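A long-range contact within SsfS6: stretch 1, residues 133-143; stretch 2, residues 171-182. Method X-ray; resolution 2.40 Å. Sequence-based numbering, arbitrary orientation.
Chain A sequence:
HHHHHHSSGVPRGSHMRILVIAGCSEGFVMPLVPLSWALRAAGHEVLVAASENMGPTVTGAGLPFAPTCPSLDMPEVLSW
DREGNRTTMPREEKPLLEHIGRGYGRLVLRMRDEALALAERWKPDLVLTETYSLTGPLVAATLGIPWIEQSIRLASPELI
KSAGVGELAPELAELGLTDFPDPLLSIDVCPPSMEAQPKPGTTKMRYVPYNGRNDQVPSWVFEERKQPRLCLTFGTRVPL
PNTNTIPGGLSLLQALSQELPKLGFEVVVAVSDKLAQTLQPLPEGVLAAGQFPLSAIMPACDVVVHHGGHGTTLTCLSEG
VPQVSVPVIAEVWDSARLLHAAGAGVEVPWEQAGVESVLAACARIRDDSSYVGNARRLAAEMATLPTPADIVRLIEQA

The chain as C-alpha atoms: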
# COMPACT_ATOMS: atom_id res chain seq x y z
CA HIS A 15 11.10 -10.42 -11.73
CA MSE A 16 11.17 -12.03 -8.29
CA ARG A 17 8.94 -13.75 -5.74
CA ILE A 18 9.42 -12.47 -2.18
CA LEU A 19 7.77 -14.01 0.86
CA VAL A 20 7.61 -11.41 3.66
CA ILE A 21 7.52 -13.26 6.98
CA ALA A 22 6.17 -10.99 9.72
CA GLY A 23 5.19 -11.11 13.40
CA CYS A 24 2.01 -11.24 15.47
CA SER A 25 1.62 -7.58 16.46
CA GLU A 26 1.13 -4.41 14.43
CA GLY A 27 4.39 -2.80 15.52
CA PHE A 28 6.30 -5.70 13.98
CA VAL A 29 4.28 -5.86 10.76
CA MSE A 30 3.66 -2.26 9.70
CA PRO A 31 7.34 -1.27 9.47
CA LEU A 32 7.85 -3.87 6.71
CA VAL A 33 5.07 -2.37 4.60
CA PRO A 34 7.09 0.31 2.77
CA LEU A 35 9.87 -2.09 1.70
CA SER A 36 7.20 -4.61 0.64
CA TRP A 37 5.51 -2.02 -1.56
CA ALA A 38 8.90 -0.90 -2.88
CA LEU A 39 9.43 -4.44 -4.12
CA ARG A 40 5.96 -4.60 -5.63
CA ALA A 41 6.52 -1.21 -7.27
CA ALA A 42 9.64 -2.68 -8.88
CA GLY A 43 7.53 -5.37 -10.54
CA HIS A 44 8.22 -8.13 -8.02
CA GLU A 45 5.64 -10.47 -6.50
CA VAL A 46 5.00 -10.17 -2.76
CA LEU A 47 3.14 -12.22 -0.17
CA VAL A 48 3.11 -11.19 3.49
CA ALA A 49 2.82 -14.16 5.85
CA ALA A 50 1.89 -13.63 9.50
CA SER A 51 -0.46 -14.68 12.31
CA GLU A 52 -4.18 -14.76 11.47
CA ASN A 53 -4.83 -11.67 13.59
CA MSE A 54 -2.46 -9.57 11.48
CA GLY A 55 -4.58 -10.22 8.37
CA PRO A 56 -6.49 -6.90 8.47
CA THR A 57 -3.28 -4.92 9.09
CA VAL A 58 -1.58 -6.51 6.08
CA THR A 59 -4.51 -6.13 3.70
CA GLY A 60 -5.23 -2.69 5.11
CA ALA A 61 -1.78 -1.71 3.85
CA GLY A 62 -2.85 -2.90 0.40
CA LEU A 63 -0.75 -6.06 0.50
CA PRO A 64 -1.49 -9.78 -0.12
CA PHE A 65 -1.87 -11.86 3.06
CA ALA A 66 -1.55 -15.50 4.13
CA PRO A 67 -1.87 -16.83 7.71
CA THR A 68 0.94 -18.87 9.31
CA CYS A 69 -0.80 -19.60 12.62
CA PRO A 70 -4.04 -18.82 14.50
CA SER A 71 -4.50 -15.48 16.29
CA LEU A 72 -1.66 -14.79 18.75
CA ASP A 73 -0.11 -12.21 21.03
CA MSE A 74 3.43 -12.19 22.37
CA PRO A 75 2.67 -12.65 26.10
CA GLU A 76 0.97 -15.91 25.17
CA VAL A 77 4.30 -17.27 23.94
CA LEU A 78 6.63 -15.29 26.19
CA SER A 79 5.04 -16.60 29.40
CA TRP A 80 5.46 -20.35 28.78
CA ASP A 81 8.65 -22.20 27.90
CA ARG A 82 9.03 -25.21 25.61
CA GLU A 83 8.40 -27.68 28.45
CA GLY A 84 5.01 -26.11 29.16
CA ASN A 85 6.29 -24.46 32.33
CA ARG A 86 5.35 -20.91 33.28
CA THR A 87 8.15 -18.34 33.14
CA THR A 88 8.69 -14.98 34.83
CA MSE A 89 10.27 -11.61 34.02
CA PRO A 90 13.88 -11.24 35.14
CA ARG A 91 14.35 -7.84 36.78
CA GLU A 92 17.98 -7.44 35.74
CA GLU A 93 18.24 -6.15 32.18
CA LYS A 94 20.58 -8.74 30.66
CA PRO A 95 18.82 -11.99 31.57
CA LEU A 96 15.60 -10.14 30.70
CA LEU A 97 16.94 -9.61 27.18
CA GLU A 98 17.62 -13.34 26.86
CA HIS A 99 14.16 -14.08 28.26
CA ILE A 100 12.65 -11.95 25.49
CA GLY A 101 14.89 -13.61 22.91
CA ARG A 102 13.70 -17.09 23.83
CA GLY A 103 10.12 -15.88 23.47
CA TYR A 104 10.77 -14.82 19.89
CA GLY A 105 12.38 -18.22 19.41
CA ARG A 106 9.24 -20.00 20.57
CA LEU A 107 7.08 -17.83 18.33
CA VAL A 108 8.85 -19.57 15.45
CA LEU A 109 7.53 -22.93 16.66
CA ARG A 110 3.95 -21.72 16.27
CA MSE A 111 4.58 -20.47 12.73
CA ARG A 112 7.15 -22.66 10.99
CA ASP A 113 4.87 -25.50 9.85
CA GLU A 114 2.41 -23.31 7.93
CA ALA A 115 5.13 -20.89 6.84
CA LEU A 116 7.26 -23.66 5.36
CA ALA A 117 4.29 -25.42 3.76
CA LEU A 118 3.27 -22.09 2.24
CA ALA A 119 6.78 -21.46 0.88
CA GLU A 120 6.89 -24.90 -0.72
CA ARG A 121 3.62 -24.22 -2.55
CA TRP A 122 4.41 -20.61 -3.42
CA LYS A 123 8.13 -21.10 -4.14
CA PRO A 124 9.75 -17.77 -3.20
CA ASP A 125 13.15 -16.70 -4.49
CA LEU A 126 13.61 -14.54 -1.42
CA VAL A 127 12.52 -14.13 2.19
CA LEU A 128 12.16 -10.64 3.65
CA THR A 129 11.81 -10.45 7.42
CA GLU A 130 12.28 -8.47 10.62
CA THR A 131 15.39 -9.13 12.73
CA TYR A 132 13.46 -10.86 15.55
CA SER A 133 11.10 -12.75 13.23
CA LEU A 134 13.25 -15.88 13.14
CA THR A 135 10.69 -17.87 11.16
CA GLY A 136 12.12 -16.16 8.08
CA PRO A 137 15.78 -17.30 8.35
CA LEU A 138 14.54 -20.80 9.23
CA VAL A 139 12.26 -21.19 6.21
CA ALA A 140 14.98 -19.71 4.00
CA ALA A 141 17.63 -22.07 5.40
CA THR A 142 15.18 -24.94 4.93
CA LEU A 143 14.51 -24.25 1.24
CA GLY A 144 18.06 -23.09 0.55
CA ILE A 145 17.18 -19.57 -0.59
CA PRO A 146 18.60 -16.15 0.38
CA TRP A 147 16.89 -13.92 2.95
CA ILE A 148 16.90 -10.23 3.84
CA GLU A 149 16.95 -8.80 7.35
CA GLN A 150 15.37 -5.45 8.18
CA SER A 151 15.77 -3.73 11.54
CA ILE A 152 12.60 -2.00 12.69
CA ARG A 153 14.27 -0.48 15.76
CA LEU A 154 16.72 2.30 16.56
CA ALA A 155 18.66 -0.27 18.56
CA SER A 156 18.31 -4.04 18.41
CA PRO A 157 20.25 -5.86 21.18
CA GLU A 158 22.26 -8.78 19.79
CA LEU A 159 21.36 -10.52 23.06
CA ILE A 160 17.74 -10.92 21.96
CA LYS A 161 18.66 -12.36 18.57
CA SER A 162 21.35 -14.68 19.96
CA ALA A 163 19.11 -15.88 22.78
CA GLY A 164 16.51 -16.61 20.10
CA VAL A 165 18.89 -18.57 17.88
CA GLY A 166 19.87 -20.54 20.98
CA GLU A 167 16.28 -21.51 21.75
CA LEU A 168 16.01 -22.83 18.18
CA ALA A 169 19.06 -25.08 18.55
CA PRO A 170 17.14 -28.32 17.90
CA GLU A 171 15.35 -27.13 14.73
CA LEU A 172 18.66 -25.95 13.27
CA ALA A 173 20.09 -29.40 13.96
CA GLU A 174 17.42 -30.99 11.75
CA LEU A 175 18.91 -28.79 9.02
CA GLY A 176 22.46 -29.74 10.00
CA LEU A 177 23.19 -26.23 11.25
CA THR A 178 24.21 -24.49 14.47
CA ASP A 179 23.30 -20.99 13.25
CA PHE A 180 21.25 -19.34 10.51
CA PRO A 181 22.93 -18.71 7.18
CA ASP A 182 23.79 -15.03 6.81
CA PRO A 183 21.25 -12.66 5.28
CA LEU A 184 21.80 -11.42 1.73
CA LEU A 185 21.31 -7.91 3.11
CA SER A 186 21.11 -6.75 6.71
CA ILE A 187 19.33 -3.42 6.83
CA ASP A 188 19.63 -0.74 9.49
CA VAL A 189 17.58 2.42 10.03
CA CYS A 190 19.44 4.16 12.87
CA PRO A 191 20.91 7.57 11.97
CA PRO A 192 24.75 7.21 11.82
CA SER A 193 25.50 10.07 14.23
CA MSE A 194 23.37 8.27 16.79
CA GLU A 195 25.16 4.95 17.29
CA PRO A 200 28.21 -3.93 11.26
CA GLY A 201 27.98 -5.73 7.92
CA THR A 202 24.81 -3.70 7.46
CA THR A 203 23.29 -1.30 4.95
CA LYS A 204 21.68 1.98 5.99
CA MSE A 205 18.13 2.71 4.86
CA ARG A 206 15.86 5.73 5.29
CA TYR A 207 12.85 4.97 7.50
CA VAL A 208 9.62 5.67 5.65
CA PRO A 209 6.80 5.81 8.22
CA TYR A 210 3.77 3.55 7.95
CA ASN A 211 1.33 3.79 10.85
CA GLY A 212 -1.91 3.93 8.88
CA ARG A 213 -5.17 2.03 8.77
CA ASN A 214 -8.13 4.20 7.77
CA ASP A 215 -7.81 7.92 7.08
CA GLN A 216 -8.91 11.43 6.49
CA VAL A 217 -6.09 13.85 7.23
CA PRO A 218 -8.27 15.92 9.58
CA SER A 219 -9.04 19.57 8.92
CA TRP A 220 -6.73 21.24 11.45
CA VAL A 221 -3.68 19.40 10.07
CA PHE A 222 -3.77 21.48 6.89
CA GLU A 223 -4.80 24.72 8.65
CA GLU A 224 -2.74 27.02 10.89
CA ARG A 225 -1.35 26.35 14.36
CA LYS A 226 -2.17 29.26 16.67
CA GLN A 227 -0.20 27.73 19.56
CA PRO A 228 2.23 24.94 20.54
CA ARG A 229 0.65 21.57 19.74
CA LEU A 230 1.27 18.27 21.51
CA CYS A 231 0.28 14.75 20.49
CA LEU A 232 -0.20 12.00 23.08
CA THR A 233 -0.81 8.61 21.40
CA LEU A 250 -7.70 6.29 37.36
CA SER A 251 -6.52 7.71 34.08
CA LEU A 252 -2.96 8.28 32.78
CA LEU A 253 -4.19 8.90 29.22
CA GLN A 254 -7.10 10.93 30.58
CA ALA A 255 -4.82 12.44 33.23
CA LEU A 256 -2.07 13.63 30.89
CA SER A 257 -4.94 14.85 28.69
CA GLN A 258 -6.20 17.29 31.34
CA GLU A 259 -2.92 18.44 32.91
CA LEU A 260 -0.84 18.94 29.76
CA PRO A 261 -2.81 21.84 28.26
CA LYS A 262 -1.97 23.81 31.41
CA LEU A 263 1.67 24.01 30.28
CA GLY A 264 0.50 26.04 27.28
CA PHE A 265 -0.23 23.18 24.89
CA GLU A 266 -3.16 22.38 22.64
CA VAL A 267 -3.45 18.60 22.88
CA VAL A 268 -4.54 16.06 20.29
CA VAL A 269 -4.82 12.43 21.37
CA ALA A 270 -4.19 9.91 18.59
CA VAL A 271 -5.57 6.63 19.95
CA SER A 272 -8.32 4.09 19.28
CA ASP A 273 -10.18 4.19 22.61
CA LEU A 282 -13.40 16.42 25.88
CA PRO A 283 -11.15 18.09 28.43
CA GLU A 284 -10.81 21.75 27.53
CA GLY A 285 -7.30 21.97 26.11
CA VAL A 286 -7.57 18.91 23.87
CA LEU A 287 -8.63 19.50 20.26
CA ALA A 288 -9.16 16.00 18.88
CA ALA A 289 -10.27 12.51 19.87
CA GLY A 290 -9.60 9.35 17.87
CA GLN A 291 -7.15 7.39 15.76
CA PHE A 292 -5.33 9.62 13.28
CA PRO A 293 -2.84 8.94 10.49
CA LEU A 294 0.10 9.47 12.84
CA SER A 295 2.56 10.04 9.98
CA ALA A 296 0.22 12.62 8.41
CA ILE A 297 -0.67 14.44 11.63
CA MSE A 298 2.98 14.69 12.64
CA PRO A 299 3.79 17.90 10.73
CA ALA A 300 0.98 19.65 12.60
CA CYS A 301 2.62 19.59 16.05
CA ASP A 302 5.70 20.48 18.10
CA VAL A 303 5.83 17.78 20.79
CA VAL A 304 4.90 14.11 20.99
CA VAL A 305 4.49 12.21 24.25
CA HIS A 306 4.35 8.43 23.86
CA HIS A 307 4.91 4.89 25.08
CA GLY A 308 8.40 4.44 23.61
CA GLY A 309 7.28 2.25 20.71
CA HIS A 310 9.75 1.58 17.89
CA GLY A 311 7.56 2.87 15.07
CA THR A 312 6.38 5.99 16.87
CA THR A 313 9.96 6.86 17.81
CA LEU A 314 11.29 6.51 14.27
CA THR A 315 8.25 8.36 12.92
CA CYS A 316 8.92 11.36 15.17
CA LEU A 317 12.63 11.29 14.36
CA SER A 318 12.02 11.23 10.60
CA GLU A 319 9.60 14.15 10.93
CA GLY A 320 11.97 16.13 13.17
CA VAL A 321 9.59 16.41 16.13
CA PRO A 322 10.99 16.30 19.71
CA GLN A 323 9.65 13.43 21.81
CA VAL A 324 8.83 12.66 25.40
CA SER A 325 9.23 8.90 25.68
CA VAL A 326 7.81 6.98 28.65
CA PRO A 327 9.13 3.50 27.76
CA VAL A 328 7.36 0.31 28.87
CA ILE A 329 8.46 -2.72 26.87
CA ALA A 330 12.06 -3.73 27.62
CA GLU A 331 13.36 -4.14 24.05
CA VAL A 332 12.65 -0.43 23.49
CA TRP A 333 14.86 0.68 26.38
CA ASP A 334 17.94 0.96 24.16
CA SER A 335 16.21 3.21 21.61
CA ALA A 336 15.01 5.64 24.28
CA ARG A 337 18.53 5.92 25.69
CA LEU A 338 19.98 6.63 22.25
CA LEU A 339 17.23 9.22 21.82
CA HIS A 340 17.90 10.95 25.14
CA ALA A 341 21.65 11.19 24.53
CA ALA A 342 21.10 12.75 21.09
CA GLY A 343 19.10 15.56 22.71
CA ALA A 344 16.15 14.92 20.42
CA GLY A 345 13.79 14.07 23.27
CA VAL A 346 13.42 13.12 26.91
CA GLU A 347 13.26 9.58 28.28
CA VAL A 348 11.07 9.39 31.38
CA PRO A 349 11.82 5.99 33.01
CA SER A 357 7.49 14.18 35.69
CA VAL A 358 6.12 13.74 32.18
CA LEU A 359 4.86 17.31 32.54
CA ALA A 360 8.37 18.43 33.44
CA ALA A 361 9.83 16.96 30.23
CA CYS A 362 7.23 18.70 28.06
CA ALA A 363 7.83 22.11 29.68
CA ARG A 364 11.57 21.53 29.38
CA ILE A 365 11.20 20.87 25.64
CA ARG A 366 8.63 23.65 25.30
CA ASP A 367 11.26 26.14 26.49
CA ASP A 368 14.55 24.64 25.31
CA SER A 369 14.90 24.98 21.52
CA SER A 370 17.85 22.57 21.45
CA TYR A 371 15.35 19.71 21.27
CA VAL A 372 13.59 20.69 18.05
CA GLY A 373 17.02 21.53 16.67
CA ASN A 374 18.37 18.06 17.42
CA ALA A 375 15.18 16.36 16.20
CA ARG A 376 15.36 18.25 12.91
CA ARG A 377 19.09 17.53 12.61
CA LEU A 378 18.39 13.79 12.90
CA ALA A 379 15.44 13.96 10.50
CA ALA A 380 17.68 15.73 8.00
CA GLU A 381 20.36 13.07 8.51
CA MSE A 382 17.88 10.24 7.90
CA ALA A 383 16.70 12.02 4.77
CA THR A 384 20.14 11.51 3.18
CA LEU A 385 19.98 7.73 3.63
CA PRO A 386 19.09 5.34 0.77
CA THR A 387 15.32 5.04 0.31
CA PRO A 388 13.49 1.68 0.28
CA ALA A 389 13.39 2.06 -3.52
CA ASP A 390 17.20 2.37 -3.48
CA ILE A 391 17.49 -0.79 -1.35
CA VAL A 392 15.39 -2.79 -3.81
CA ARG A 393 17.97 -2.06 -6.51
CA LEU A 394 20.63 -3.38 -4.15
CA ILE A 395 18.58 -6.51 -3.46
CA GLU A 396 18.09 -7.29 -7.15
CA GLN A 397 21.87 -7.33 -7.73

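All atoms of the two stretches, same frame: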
# COMPACT_ATOMS: atom_id res chain seq x y z
N SER A 133 11.97 -11.75 13.83
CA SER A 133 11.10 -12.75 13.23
C SER A 133 11.94 -13.88 12.65
O SER A 133 12.25 -13.89 11.46
CB SER A 133 10.24 -12.13 12.12
OG SER A 133 9.33 -11.19 12.65
N LEU A 134 12.29 -14.84 13.50
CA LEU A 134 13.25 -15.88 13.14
C LEU A 134 12.63 -17.00 12.31
O LEU A 134 13.32 -17.94 11.91
CB LEU A 134 13.90 -16.46 14.40
CG LEU A 134 14.78 -15.49 15.19
CD1 LEU A 134 15.41 -16.18 16.40
CD2 LEU A 134 15.85 -14.89 14.29
N THR A 135 11.33 -16.91 12.04
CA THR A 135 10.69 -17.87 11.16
C THR A 135 11.26 -17.70 9.75
O THR A 135 11.43 -18.67 9.02
CB THR A 135 9.16 -17.69 11.13
OG1 THR A 135 8.63 -17.85 12.45
CG2 THR A 135 8.52 -18.72 10.21
N GLY A 136 11.56 -16.46 9.38
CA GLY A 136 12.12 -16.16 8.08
C GLY A 136 13.40 -16.93 7.78
O GLY A 136 13.41 -17.78 6.90
N PRO A 137 14.48 -16.62 8.51
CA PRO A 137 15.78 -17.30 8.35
C PRO A 137 15.65 -18.82 8.36
O PRO A 137 16.40 -19.50 7.64
CB PRO A 137 16.56 -16.84 9.58
CG PRO A 137 15.98 -15.53 9.93
CD PRO A 137 14.52 -15.60 9.57
N LEU A 138 14.74 -19.36 9.16
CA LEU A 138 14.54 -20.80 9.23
C LEU A 138 13.98 -21.34 7.92
O LEU A 138 14.52 -22.28 7.35
CB LEU A 138 13.61 -21.17 10.39
CG LEU A 138 13.36 -22.67 10.53
CD1 LEU A 138 14.67 -23.42 10.68
CD2 LEU A 138 12.43 -22.96 11.70
N VAL A 139 12.88 -20.75 7.46
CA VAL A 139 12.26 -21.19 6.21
C VAL A 139 13.26 -21.07 5.06
O VAL A 139 13.39 -21.98 4.25
CB VAL A 139 11.01 -20.36 5.87
CG1 VAL A 139 10.44 -20.80 4.52
CG2 VAL A 139 9.96 -20.51 6.95
N ALA A 140 13.96 -19.94 5.01
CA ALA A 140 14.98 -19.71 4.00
C ALA A 140 16.04 -20.81 4.03
O ALA A 140 16.35 -21.43 3.01
CB ALA A 140 15.63 -18.35 4.22
N ALA A 141 16.60 -21.06 5.22
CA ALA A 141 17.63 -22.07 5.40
C ALA A 141 17.10 -23.45 5.01
O ALA A 141 17.85 -24.31 4.54
CB ALA A 141 18.12 -22.07 6.84
N THR A 142 15.80 -23.65 5.21
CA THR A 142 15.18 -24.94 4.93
C THR A 142 15.03 -25.18 3.43
O THR A 142 15.20 -26.30 2.96
CB THR A 142 13.80 -25.07 5.63
OG1 THR A 142 13.95 -24.92 7.05
CG2 THR A 142 13.18 -26.42 5.35
N LEU A 143 14.71 -24.13 2.68
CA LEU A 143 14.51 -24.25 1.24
C LEU A 143 15.78 -23.92 0.47
O LEU A 143 15.83 -24.04 -0.76
CB LEU A 143 13.40 -23.31 0.75
CG LEU A 143 11.98 -23.46 1.30
CD1 LEU A 143 11.06 -22.50 0.57
CD2 LEU A 143 11.48 -24.89 1.18
N GLU A 171 15.87 -27.25 16.09
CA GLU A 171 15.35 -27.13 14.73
C GLU A 171 16.45 -26.88 13.71
O GLU A 171 16.34 -27.29 12.55
CB GLU A 171 14.28 -26.03 14.64
CG GLU A 171 12.92 -26.44 15.18
CD GLU A 171 12.91 -26.62 16.69
OE1 GLU A 171 13.69 -25.92 17.38
OE2 GLU A 171 12.13 -27.46 17.19
N LEU A 172 17.51 -26.20 14.14
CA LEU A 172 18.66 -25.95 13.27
C LEU A 172 19.51 -27.20 13.10
O LEU A 172 20.26 -27.33 12.13
CB LEU A 172 19.51 -24.80 13.83
CG LEU A 172 18.91 -23.40 13.68
CD1 LEU A 172 19.84 -22.35 14.27
CD2 LEU A 172 18.63 -23.10 12.22
N ALA A 173 19.38 -28.13 14.04
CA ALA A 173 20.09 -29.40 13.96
C ALA A 173 19.46 -30.30 12.90
O ALA A 173 20.16 -31.04 12.21
CB ALA A 173 20.11 -30.10 15.31
N GLU A 174 18.14 -30.23 12.77
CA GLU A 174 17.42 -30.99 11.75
C GLU A 174 17.88 -30.55 10.36
O GLU A 174 17.77 -31.30 9.39
CB GLU A 174 15.91 -30.79 11.88
CG GLU A 174 15.35 -31.11 13.26
CD GLU A 174 13.84 -30.93 13.35
OE1 GLU A 174 13.23 -30.46 12.37
OE2 GLU A 174 13.26 -31.25 14.41
N LEU A 175 18.38 -29.32 10.27
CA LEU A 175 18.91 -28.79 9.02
C LEU A 175 20.42 -29.01 8.91
O LEU A 175 21.02 -28.70 7.88
CB LEU A 175 18.62 -27.29 8.92
CG LEU A 175 17.17 -26.84 8.75
CD1 LEU A 175 17.12 -25.49 8.04
CD2 LEU A 175 16.35 -27.88 8.00
N GLY A 176 21.02 -29.56 9.96
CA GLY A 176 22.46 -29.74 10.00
C GLY A 176 23.16 -28.40 10.12
O GLY A 176 24.11 -28.11 9.40
N LEU A 177 22.66 -27.57 11.04
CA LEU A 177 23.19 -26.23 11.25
C LEU A 177 23.24 -25.89 12.73
O LEU A 177 22.48 -26.43 13.53
CB LEU A 177 22.30 -25.20 10.54
CG LEU A 177 22.16 -25.34 9.02
CD1 LEU A 177 20.89 -24.64 8.55
CD2 LEU A 177 23.37 -24.78 8.30
N THR A 178 24.14 -24.98 13.10
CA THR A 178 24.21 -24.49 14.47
C THR A 178 23.77 -23.02 14.53
O THR A 178 23.49 -22.49 15.60
CB THR A 178 25.63 -24.62 15.04
OG1 THR A 178 26.49 -23.64 14.45
CG2 THR A 178 26.19 -26.01 14.78
N ASP A 179 23.70 -22.39 13.36
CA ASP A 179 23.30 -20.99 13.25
C ASP A 179 22.54 -20.82 11.94
O ASP A 179 22.50 -21.73 11.11
CB ASP A 179 24.54 -20.09 13.25
CG ASP A 179 24.21 -18.64 13.56
OD1 ASP A 179 23.08 -18.20 13.26
OD2 ASP A 179 25.08 -17.95 14.12
N PHE A 180 21.92 -19.66 11.76
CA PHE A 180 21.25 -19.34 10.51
C PHE A 180 22.26 -18.86 9.49
O PHE A 180 23.19 -18.14 9.83
CB PHE A 180 20.20 -18.25 10.72
CG PHE A 180 19.00 -18.71 11.50
CD1 PHE A 180 18.14 -19.65 10.97
CD2 PHE A 180 18.73 -18.18 12.74
CE1 PHE A 180 17.03 -20.06 11.68
CE2 PHE A 180 17.62 -18.59 13.46
CZ PHE A 180 16.77 -19.53 12.92
N PRO A 181 22.08 -19.27 8.22
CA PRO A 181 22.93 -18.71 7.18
C PRO A 181 22.77 -17.20 7.14
O PRO A 181 21.69 -16.69 7.43
CB PRO A 181 22.42 -19.37 5.89
CG PRO A 181 21.06 -19.91 6.24
CD PRO A 181 21.09 -20.23 7.69
N ASP A 182 23.84 -16.48 6.79
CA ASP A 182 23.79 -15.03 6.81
C ASP A 182 22.77 -14.47 5.84
O ASP A 182 22.50 -15.06 4.79
CB ASP A 182 25.17 -14.45 6.52
CG ASP A 182 26.10 -14.56 7.70
OD1 ASP A 182 25.87 -15.45 8.55
OD2 ASP A 182 27.05 -13.75 7.79

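No hydrogen bond crosses between these two stretches; the contact is made by apolar packing of helix 135-143 and Leu134, just before it, against Leu172 and the residues from Leu175 to Pro181. Three residues carry most of it: Phe180, Leu175 and Leu138.

Phe180 is covered most. Its CA-to-CB bond points toward the helix, and with chi1 in m the ring lies along the first turn. Pro137 sits over one face: Pro137 CB lies 3.7 Å from the centroid of the Phe180 ring, 21° off the normal, a CH-pi contact. The ring also reaches backbone: CE1 of Phe180 lies 3.5 Å from Leu138 N, and CZ 3.9 Å from Leu134 O. Those two backbone atoms share only a weak hydrogen bond of 3.4 Å, Leu138 N to Leu134 O. Side chains add to the pocket, with Leu138 CB 3.8 Å from Phe180 CE1 and Leu134 CD2 4.2 Å from Phe180 CE2.

Leu175 packs one turn further along the helix. Leu175 CD1 lies 3.8 Å from Ala141 CB and 3.4 Å from Thr142 OG1. That hydroxyl donates to Leu138 O within its own helix (Thr142 OG1 to Leu138 O, 2.7 Å). The CA-to-CB bond of Leu138 points sideways to the other stretch, yet the residue joins the two clusters: Leu138 CD1 lies 4.2 Å from both Leu175 CD1 and Phe180 CE1, and 4.3 Å from Leu172 CD2.

Ala141 points toward the loop, and Ala141 CB lies 3.6 Å from Pro181 CD and 4.1 Å from Leu177 CD1.

Between Leu175 and Phe180, Gly176, at positive phi, forms part of a Schellman motif, with Gly176 N bonded to Ala173 O at 2.8 Å and Leu177 N to Leu172 O at 2.6 Å. The chain then returns to the helix at Phe180 and Pro181.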